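Local coordinates for CoA-binding domain-containing protein (Thermus thermophilus, PDB 1IUK) that probably binds coenzyme A through a Rossmann-like domain, its precise cellular role being unknown, at residues A[29-34]-A[54-58]. Residue numbers count along the deposited sequence, not the author numbering.
Sequences AHYVPR and ELFGE
The phenyl ring of Phe-56 packs on helix 28-38, with Pro-33 over one face and the imidazole of His-30 beside it. The ring projects from the tip of a type I' beta turn, Leu-55 to Glu-58, which closes a beta hairpin with a two-residue loop, paired by the hydrogen bonds Leu-55 N to Glu-58 O (2.6 Å) and Glu-58 N to Leu-55 O (2.9 Å). Phe-56 and Gly-57 occupy the turn's two central positions with positive phi (58° and 80°), and chi1 of Phe-56 is m, at -41°. On the helical side, Arg-34 N hydrogen-bonds to His-30 O at 3.1 Å, whereas Pro-33, lacking an amide proton, leaves a kink. In register, Arg-34 CA is 6.5 Å from Phe-56 CA, and His-30 CA is 8.4 Å from Leu-55 CA.

Pro-33 CB makes a CH-pi contact, 3.6 Å from the phenyl centroid and 3.4 Å from Phe-56 CZ. Ala-29 O meets the ring edge, 3.7 Å from Phe-56 CZ, and His-30 O approaches obliquely, 3.3 Å from Phe-56 CE1. His-30, with chi1 t, presents its imidazole face to the phenyl edge, an edge-to-face pair with centroids 5.0 Å apart and planes at 53°. Its ND1 is hydrogen-bonded to the carbonyl of His-22. Beside the imidazole edge, Leu-55 CD2 approaches His-30 CE1 at 4.3 Å. No hydrogen bond joins the segments, which together bury 209 Å². The hairpin thus packs on the first helix after strand 15-19 of the Rossmann-like fold, while Phe-56 also touches Val-43 and Pro-45 of outermost strand 42-46, bridging helix and strand.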
ATOM      1  N   ALA A  29       1.923  -6.915  -7.674  1.00 21.13           N
ATOM      2  CA  ALA A  29       2.032  -6.973  -6.221  1.00 18.56           C
ATOM      3  C   ALA A  29       3.432  -7.410  -5.821  1.00 19.67           C
ATOM      4  O   ALA A  29       3.746  -7.529  -4.635  1.00 15.79           O
ATOM      5  CB  ALA A  29       0.992  -7.942  -5.645  1.00 19.13           C
ATOM      6  N   HIS A  30       4.275  -7.692  -6.809  1.00 18.10           N
ATOM      7  CA  HIS A  30       5.639  -8.055  -6.490  1.00 16.09           C
ATOM      8  C   HIS A  30       6.577  -7.035  -7.107  1.00 17.29           C
ATOM      9  O   HIS A  30       7.437  -6.483  -6.420  1.00 18.46           O
ATOM     10  CB  HIS A  30       6.014  -9.437  -7.011  1.00 15.56           C
ATOM     11  CG  HIS A  30       7.393  -9.850  -6.613  1.00 15.35           C
ATOM     12  ND1 HIS A  30       7.642 -10.649  -5.519  1.00 18.59           N
ATOM     13  CD2 HIS A  30       8.604  -9.487  -7.096  1.00 18.61           C
ATOM     14  CE1 HIS A  30       8.946 -10.761  -5.344  1.00 22.88           C
ATOM     15  NE2 HIS A  30       9.553 -10.065  -6.288  1.00 20.04           N
ATOM     16  N   TYR A  31       6.403  -6.759  -8.395  1.00 18.31           N
ATOM     17  CA  TYR A  31       7.307  -5.818  -9.044  1.00 18.62           C
ATOM     18  C   TYR A  31       7.122  -4.345  -8.686  1.00 19.31           C
ATOM     19  O   TYR A  31       8.089  -3.584  -8.752  1.00 19.80           O
ATOM     20  CB  TYR A  31       7.328  -6.038 -10.572  1.00 16.70           C
ATOM     21  CG  TYR A  31       6.094  -5.677 -11.357  1.00 14.21           C
ATOM     22  CD1 TYR A  31       5.755  -4.346 -11.592  1.00 10.16           C
ATOM     23  CD2 TYR A  31       5.298  -6.675 -11.936  1.00 13.00           C
ATOM     24  CE1 TYR A  31       4.656  -4.012 -12.385  1.00 14.60           C
ATOM     25  CE2 TYR A  31       4.198  -6.352 -12.730  1.00 15.15           C
ATOM     26  CZ  TYR A  31       3.881  -5.020 -12.951  1.00 16.00           C
ATOM     27  OH  TYR A  31       2.786  -4.691 -13.718  1.00 19.57           O
ATOM     28  N   VAL A  32       5.917  -3.930  -8.286  1.00 17.15           N
ATOM     29  CA  VAL A  32       5.726  -2.527  -7.899  1.00 16.17           C
ATOM     30  C   VAL A  32       6.475  -2.331  -6.569  1.00 18.33           C
ATOM     31  O   VAL A  32       7.240  -1.370  -6.399  1.00 21.74           O
ATOM     32  CB  VAL A  32       4.229  -2.164  -7.773  1.00 14.33           C
ATOM     33  CG1 VAL A  32       4.069  -0.836  -7.053  1.00 10.82           C
ATOM     34  CG2 VAL A  32       3.602  -2.082  -9.158  1.00 11.67           C
ATOM     35  N   PRO A  33       6.261  -3.231  -5.601  1.00 17.89           N
ATOM     36  CA  PRO A  33       6.971  -3.098  -4.322  1.00 18.19           C
ATOM     37  C   PRO A  33       8.502  -3.132  -4.521  1.00 19.92           C
ATOM     38  O   PRO A  33       9.269  -2.498  -3.784  1.00 15.02           O
ATOM     39  CB  PRO A  33       6.475  -4.300  -3.515  1.00 17.63           C
ATOM     40  CG  PRO A  33       5.169  -4.654  -4.136  1.00 18.76           C
ATOM     41  CD  PRO A  33       5.306  -4.352  -5.585  1.00 15.57           C
ATOM     42  N   ARG A  34       8.933  -3.899  -5.518  1.00 18.63           N
ATOM     43  CA  ARG A  34      10.345  -4.031  -5.844  1.00 21.01           C
ATOM     44  C   ARG A  34      10.899  -2.664  -6.251  1.00 18.05           C
ATOM     45  O   ARG A  34      11.955  -2.233  -5.776  1.00 18.48           O
ATOM     46  CB  ARG A  34      10.513  -5.022  -6.993  1.00 22.77           C
ATOM     47  CG  ARG A  34      11.616  -6.027  -6.785  1.00 28.58           C
ATOM     48  CD  ARG A  34      12.114  -6.556  -8.121  1.00 28.01           C
ATOM     49  NE  ARG A  34      13.545  -6.822  -8.083  1.00 30.95           N
ATOM     50  CZ  ARG A  34      14.426  -6.278  -8.914  1.00 31.53           C
ATOM     51  NH1 ARG A  34      14.016  -5.432  -9.856  1.00 30.24           N
ATOM     52  NH2 ARG A  34      15.718  -6.577  -8.800  1.00 33.82           N
ATOM     53  N   GLU A  54      10.250 -14.565   3.010  1.00 29.25           N
ATOM     54  CA  GLU A  54      10.937 -13.290   2.859  1.00 28.14           C
ATOM     55  C   GLU A  54      10.593 -12.628   1.531  1.00 26.69           C
ATOM     56  O   GLU A  54      10.862 -13.177   0.455  1.00 26.54           O
ATOM     57  CB  GLU A  54      12.447 -13.485   2.963  1.00 32.45           C
ATOM     58  CG  GLU A  54      13.212 -12.228   3.331  1.00 39.37           C
ATOM     59  CD  GLU A  54      14.615 -12.214   2.744  1.00 45.87           C
ATOM     60  OE1 GLU A  54      15.003 -11.187   2.146  1.00 49.00           O
ATOM     61  OE2 GLU A  54      15.333 -13.232   2.878  1.00 48.51           O
ATOM     62  N   LEU A  55       9.980 -11.451   1.607  1.00 21.23           N
ATOM     63  CA  LEU A  55       9.619 -10.713   0.410  1.00 20.68           C
ATOM     64  C   LEU A  55      10.180  -9.316   0.561  1.00 21.31           C
ATOM     65  O   LEU A  55      10.010  -8.685   1.599  1.00 23.64           O
ATOM     66  CB  LEU A  55       8.095 -10.646   0.240  1.00 21.72           C
ATOM     67  CG  LEU A  55       7.335 -11.891  -0.249  1.00 19.93           C
ATOM     68  CD1 LEU A  55       5.911 -11.514  -0.569  1.00 21.46           C
ATOM     69  CD2 LEU A  55       7.987 -12.466  -1.481  1.00 23.68           C
ATOM     70  N   PHE A  56      10.872  -8.844  -0.467  1.00 23.00           N
ATOM     71  CA  PHE A  56      11.451  -7.507  -0.444  1.00 22.72           C
ATOM     72  C   PHE A  56      12.404  -7.297   0.725  1.00 22.97           C
ATOM     73  O   PHE A  56      12.481  -6.202   1.281  1.00 24.85           O
ATOM     74  CB  PHE A  56      10.331  -6.467  -0.413  1.00 20.38           C
ATOM     75  CG  PHE A  56       9.184  -6.810  -1.312  1.00 22.77           C
ATOM     76  CD1 PHE A  56       9.410  -7.151  -2.645  1.00 19.54           C
ATOM     77  CD2 PHE A  56       7.886  -6.864  -0.817  1.00 20.83           C
ATOM     78  CE1 PHE A  56       8.371  -7.549  -3.466  1.00 19.22           C
ATOM     79  CE2 PHE A  56       6.833  -7.262  -1.631  1.00 19.82           C
ATOM     80  CZ  PHE A  56       7.073  -7.608  -2.959  1.00 22.14           C
ATOM     81  N   GLY A  57      13.127  -8.354   1.089  1.00 22.89           N
ATOM     82  CA  GLY A  57      14.081  -8.266   2.183  1.00 26.82           C
ATOM     83  C   GLY A  57      13.461  -8.350   3.563  1.00 29.06           C
ATOM     84  O   GLY A  57      14.166  -8.315   4.571  1.00 29.07           O
ATOM     85  N   GLU A  58      12.138  -8.469   3.610  1.00 28.94           N
ATOM     86  CA  GLU A  58      11.422  -8.548   4.879  1.00 27.66           C
ATOM     87  C   GLU A  58      10.537  -9.789   4.952  1.00 27.75           C
ATOM     88  O   GLU A  58      10.083 -10.300   3.925  1.00 29.92           O
ATOM     89  CB  GLU A  58      10.552  -7.302   5.059  1.00 26.87           C
ATOM     90  CG  GLU A  58      11.334  -6.017   5.243  1.00 32.72           C
ATOM     91  CD  GLU A  58      12.204  -6.025   6.498  1.00 34.28           C
ATOM     92  OE1 GLU A  58      12.201  -7.027   7.244  1.00 37.36           O
ATOM     93  OE2 GLU A  58      12.901  -5.023   6.741  1.00 39.28           O
TER